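Local coordinates for protein 4-hydroxyphenylpyruvate dioxygenase (Pseudomonas putida, PDB 5HMQ) that catalyses the metal-dependent dehydration of 3-dehydroshikimate to protocatechuate, a common intermediate of quinate and shikimate degradation, at residues L546-L556 / L567-Y577. Residues are numbered along the deposited sequence; the frame is centred on the assembly and turned at random.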
loop_
_atom_site.group_PDB
_atom_site.type_symbol
_atom_site.label_atom_id
_atom_site.label_comp_id
_atom_site.label_asym_id
_atom_site.label_seq_id
_atom_site.Cartn_x
_atom_site.Cartn_y
_atom_site.Cartn_z
ATOM N N LEU C 546 -29.197 5.144 -15.919
ATOM C CA LEU C 546 -29.523 5.845 -14.685
ATOM C C LEU C 546 -30.666 6.835 -14.876
ATOM O O LEU C 546 -30.840 7.421 -15.948
ATOM C CB LEU C 546 -28.303 6.592 -14.160
ATOM C CG LEU C 546 -27.036 5.769 -13.955
ATOM C CD1 LEU C 546 -25.907 6.662 -13.483
ATOM C CD2 LEU C 546 -27.299 4.659 -12.950
ATOM N N GLU C 547 -31.436 7.026 -13.808
ATOM C CA GLU C 547 -32.452 8.068 -13.746
ATOM C C GLU C 547 -31.846 9.328 -13.149
ATOM O O GLU C 547 -31.288 9.294 -12.047
ATOM C CB GLU C 547 -33.648 7.624 -12.899
ATOM C CG GLU C 547 -34.680 8.724 -12.670
ATOM C CD GLU C 547 -35.907 8.234 -11.927
ATOM O OE1 GLU C 547 -36.289 7.060 -12.114
ATOM O OE2 GLU C 547 -36.475 9.018 -11.137
ATOM N N ILE C 548 -31.963 10.431 -13.869
ATOM C CA ILE C 548 -31.364 11.703 -13.477
ATOM C C ILE C 548 -32.457 12.573 -12.867
ATOM O O ILE C 548 -33.521 12.727 -13.485
ATOM C CB ILE C 548 -30.703 12.408 -14.675
ATOM C CG1 ILE C 548 -29.693 11.475 -15.346
ATOM C CG2 ILE C 548 -30.022 13.688 -14.228
ATOM C CD1 ILE C 548 -28.633 10.942 -14.406
ATOM N N PRO C 549 -32.249 13.144 -11.682
ATOM C CA PRO C 549 -33.325 13.891 -11.025
ATOM C C PRO C 549 -33.670 15.168 -11.777
ATOM O O PRO C 549 -32.883 15.699 -12.564
ATOM C CB PRO C 549 -32.752 14.203 -9.636
ATOM C CG PRO C 549 -31.616 13.243 -9.455
ATOM C CD PRO C 549 -31.061 13.014 -10.824
ATOM N N LEU C 550 -34.887 15.655 -11.518
ATOM C CA LEU C 550 -35.391 16.828 -12.223
ATOM C C LEU C 550 -34.552 18.064 -11.918
ATOM O O LEU C 550 -34.302 18.888 -12.807
ATOM C CB LEU C 550 -36.857 17.062 -11.848
ATOM C CG LEU C 550 -37.828 17.680 -12.861
ATOM C CD1 LEU C 550 -39.249 17.618 -12.320
ATOM C CD2 LEU C 550 -37.462 19.113 -13.214
ATOM N N ASN C 551 -34.099 18.204 -10.668
ATOM C CA ASN C 551 -33.342 19.389 -10.275
ATOM C C ASN C 551 -32.058 19.557 -11.080
ATOM O O ASN C 551 -31.562 20.683 -11.204
ATOM C CB ASN C 551 -33.028 19.341 -8.775
ATOM C CG ASN C 551 -32.345 18.049 -8.353
ATOM O OD1 ASN C 551 -31.472 17.531 -9.052
ATOM N ND2 ASN C 551 -32.745 17.521 -7.202
ATOM N N TYR C 552 -31.511 18.467 -11.625
ATOM C CA TYR C 552 -30.349 18.583 -12.501
ATOM C C TYR C 552 -30.691 19.372 -13.758
ATOM O O TYR C 552 -29.909 20.223 -14.201
ATOM C CB TYR C 552 -29.829 17.192 -12.864
ATOM C CG TYR C 552 -28.739 17.191 -13.913
ATOM C CD1 TYR C 552 -27.434 17.532 -13.583
ATOM C CD2 TYR C 552 -29.014 16.858 -15.234
ATOM C CE1 TYR C 552 -26.432 17.534 -14.535
ATOM C CE2 TYR C 552 -28.018 16.857 -16.193
ATOM C CZ TYR C 552 -26.729 17.196 -15.837
ATOM O OH TYR C 552 -25.733 17.198 -16.787
ATOM N N TYR C 553 -31.856 19.104 -14.350
ATOM C CA TYR C 553 -32.247 19.792 -15.574
ATOM C C TYR C 553 -32.797 21.184 -15.293
ATOM O O TYR C 553 -32.696 22.068 -16.151
ATOM C CB TYR C 553 -33.254 18.941 -16.346
ATOM C CG TYR C 553 -32.684 17.591 -16.705
ATOM C CD1 TYR C 553 -31.816 17.446 -17.779
ATOM C CD2 TYR C 553 -32.996 16.463 -15.956
ATOM C CE1 TYR C 553 -31.280 16.218 -18.104
ATOM C CE2 TYR C 553 -32.467 15.229 -16.274
ATOM C CZ TYR C 553 -31.609 15.113 -17.349
ATOM O OH TYR C 553 -31.077 13.886 -17.670
ATOM N N ASP C 554 -33.387 21.396 -14.114
ATOM C CA ASP C 554 -33.700 22.756 -13.688
ATOM C C ASP C 554 -32.432 23.586 -13.571
ATOM O O ASP C 554 -32.426 24.778 -13.901
ATOM C CB ASP C 554 -34.446 22.736 -12.355
ATOM C CG ASP C 554 -35.860 22.219 -12.479
ATOM O OD1 ASP C 554 -36.455 22.360 -13.566
ATOM O OD2 ASP C 554 -36.378 21.671 -11.482
ATOM N N ASP C 555 -31.343 22.964 -13.112
ATOM C CA ASP C 555 -30.070 23.668 -13.006
ATOM C C ASP C 555 -29.509 24.005 -14.381
ATOM O O ASP C 555 -28.941 25.086 -14.579
ATOM C CB ASP C 555 -29.074 22.828 -12.210
ATOM C CG ASP C 555 -27.774 23.559 -11.948
ATOM O OD1 ASP C 555 -26.893 23.549 -12.832
ATOM O OD2 ASP C 555 -27.635 24.143 -10.854
ATOM N N LEU C 556 -29.648 23.088 -15.342
ATOM C CA LEU C 556 -29.183 23.373 -16.694
ATOM C C LEU C 556 -29.978 24.505 -17.328
ATOM O O LEU C 556 -29.434 25.269 -18.134
ATOM C CB LEU C 556 -29.282 22.116 -17.557
ATOM C CG LEU C 556 -28.302 20.989 -17.233
ATOM C CD1 LEU C 556 -28.604 19.768 -18.088
ATOM C CD2 LEU C 556 -26.861 21.441 -17.407
ATOM N N LEU C 567 -34.408 20.863 -24.040
ATOM C CA LEU C 567 -33.999 20.452 -22.704
ATOM C C LEU C 567 -34.981 19.454 -22.109
ATOM O O LEU C 567 -34.572 18.541 -21.379
ATOM C CB LEU C 567 -33.882 21.672 -21.776
ATOM C CG LEU C 567 -33.575 21.455 -20.283
ATOM C CD1 LEU C 567 -32.784 22.656 -19.747
ATOM C CD2 LEU C 567 -34.788 21.136 -19.371
ATOM N N SER C 568 -36.269 19.587 -22.426
ATOM C CA SER C 568 -37.244 18.622 -21.939
ATOM C C SER C 568 -37.031 17.250 -22.550
ATOM O O SER C 568 -37.422 16.247 -21.945
ATOM C CB SER C 568 -38.662 19.114 -22.227
ATOM O OG SER C 568 -38.984 18.985 -23.601
ATOM N N GLU C 569 -36.414 17.181 -23.730
ATOM C CA GLU C 569 -36.037 15.888 -24.287
ATOM C C GLU C 569 -34.874 15.279 -23.514
ATOM O O GLU C 569 -34.894 14.086 -23.198
ATOM C CB GLU C 569 -35.695 16.038 -25.767
ATOM C CG GLU C 569 -36.905 16.294 -26.650
ATOM C CD GLU C 569 -36.531 16.642 -28.078
ATOM O OE1 GLU C 569 -35.374 16.391 -28.472
ATOM O OE2 GLU C 569 -37.401 17.168 -28.806
ATOM N N LEU C 570 -33.857 16.089 -23.195
ATOM C CA LEU C 570 -32.755 15.602 -22.375
ATOM C C LEU C 570 -33.258 15.067 -21.043
ATOM O O LEU C 570 -32.788 14.031 -20.564
ATOM C CB LEU C 570 -31.735 16.720 -22.151
ATOM C CG LEU C 570 -31.050 17.243 -23.415
ATOM C CD1 LEU C 570 -30.427 18.598 -23.133
ATOM C CD2 LEU C 570 -29.980 16.253 -23.871
ATOM N N ALA C 571 -34.212 15.763 -20.427
ATOM C CA ALA C 571 -34.755 15.300 -19.153
ATOM C C ALA C 571 -35.518 13.993 -19.331
ATOM O O ALA C 571 -35.476 13.115 -18.460
ATOM C CB ALA C 571 -35.657 16.379 -18.546
ATOM N N TYR C 572 -36.234 13.848 -20.449
ATOM C CA TYR C 572 -36.966 12.610 -20.692
ATOM C C TYR C 572 -36.031 11.452 -21.012
ATOM O O TYR C 572 -36.330 10.306 -20.663
ATOM C CB TYR C 572 -37.968 12.781 -21.831
ATOM C CG TYR C 572 -38.962 11.642 -21.888
ATOM C CD1 TYR C 572 -40.025 11.578 -20.996
ATOM C CD2 TYR C 572 -38.799 10.598 -22.790
ATOM C CE1 TYR C 572 -40.924 10.528 -21.033
ATOM C CE2 TYR C 572 -39.692 9.542 -22.831
ATOM C CZ TYR C 572 -40.752 9.513 -21.950
ATOM O OH TYR C 572 -41.642 8.465 -21.982
ATOM N N TYR C 573 -34.897 11.725 -21.656
ATOM C CA TYR C 573 -33.951 10.686 -22.036
ATOM C C TYR C 573 -32.829 10.512 -21.021
ATOM O O TYR C 573 -31.883 9.762 -21.287
ATOM C CB TYR C 573 -33.348 10.993 -23.412
ATOM C CG TYR C 573 -34.280 10.815 -24.595
ATOM C CD1 TYR C 573 -35.220 11.785 -24.920
ATOM C CD2 TYR C 573 -34.199 9.688 -25.403
ATOM C CE1 TYR C 573 -36.064 11.633 -26.000
ATOM C CE2 TYR C 573 -35.040 9.526 -26.490
ATOM C CZ TYR C 573 -35.972 10.505 -26.782
ATOM O OH TYR C 573 -36.815 10.356 -27.860
ATOM N N ASN C 574 -32.918 11.180 -19.870
ATOM C CA ASN C 574 -31.933 11.054 -18.794
ATOM C C ASN C 574 -30.512 11.256 -19.314
ATOM O O ASN C 574 -29.573 10.567 -18.907
ATOM C CB ASN C 574 -32.070 9.709 -18.080
ATOM C CG ASN C 574 -33.377 9.583 -17.318
ATOM O OD1 ASN C 574 -33.630 10.325 -16.369
ATOM N ND2 ASN C 574 -34.213 8.638 -17.731
ATOM N N VAL C 575 -30.351 12.213 -20.222
ATOM C CA VAL C 575 -29.049 12.514 -20.806
ATOM C C VAL C 575 -28.361 13.576 -19.960
ATOM O O VAL C 575 -28.979 14.576 -19.573
ATOM C CB VAL C 575 -29.195 12.977 -22.266
ATOM C CG1 VAL C 575 -27.840 13.363 -22.842
ATOM C CG2 VAL C 575 -29.835 11.885 -23.104
ATOM N N LEU C 576 -27.079 13.362 -19.680
ATOM C CA LEU C 576 -26.242 14.312 -18.964
ATOM C C LEU C 576 -25.475 15.173 -19.962
ATOM O O LEU C 576 -25.205 14.754 -21.090
ATOM C CB LEU C 576 -25.280 13.575 -18.032
ATOM C CG LEU C 576 -25.980 12.755 -16.946
ATOM C CD1 LEU C 576 -25.052 11.708 -16.373
ATOM C CD2 LEU C 576 -26.481 13.663 -15.840
ATOM N N TYR C 577 -25.121 16.383 -19.534
ATOM C CA TYR C 577 -24.668 17.412 -20.457
ATOM C C TYR C 577 -23.449 18.137 -19.905
ATOM O O TYR C 577 -23.295 18.303 -18.693
ATOM C CB TYR C 577 -25.794 18.417 -20.745
ATOM C CG TYR C 577 -25.397 19.570 -21.636
ATOM C CD1 TYR C 577 -25.313 19.413 -23.013
ATOM C CD2 TYR C 577 -25.119 20.821 -21.101
ATOM C CE1 TYR C 577 -24.954 20.469 -23.831
ATOM C CE2 TYR C 577 -24.761 21.882 -21.910
ATOM C CZ TYR C 577 -24.679 21.700 -23.274
ATOM O OH TYR C 577 -24.322 22.756 -24.082
#
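The Tyr-553 ring lies between Ala-571 and Tyr-552. Ala-571 CA makes a CH-pi contact over the centre of one face, 3.5 Å from the ring centroid. Tyr-552 CD2 covers the opposite face. CG of Tyr-553 is anti to its own carbonyl carbon (chi1 -59°), which carries the ring across to helix 567-572. At the far end its hydroxyl donates to Val-575 O, with OH to O at 2.9 Å. That donor stands well above the carbonyl plane. Val-575 N, in turn, bonds back to Leu-570 O just after the helix ends.

The neighbouring Tyr-552 turns the other way, with CG anti to the backbone N. Its OH accepts the N-H of Tyr-577, N to OH 2.9 Å, in a fairly straight bond of 164°. Leu-576 CD2 makes a second CH-pi contact on one face of this ring, offset toward the rim, 3.9 Å from the centroid. The same methyl meets Ile-548 CD1 at 3.8 Å. Asn-574 joins the loop just before helix 550-556: its OD1 takes the N-H of Ile-548 almost straight, N to OD1 3.0 Å, from above the amide plane. Leu-567 closes the outer end, its CD1 and CD2 reaching the Tyr-553 backbone and CB.

Farther out, Asn-616 bonds Tyr-552 OH and Tyr-577 O, and Val-619 of helix 617-625 backs Tyr-552 and Leu-576. The contact is a helical hairpin, its short axes 10.0 Å apart and nearly antiparallel at 157°. It leads into strand 576-579, outermost in the second VOC module's sheet within this chain. The Leu-576 side chain lies about 10 Å from the bound magnesium ion, so the contact is not part of the metal's first shell. The two tyrosines thus do double duty: their faces give apolar cover, while their hydroxyls tie down backbone polar groups at the helix exit and strand start.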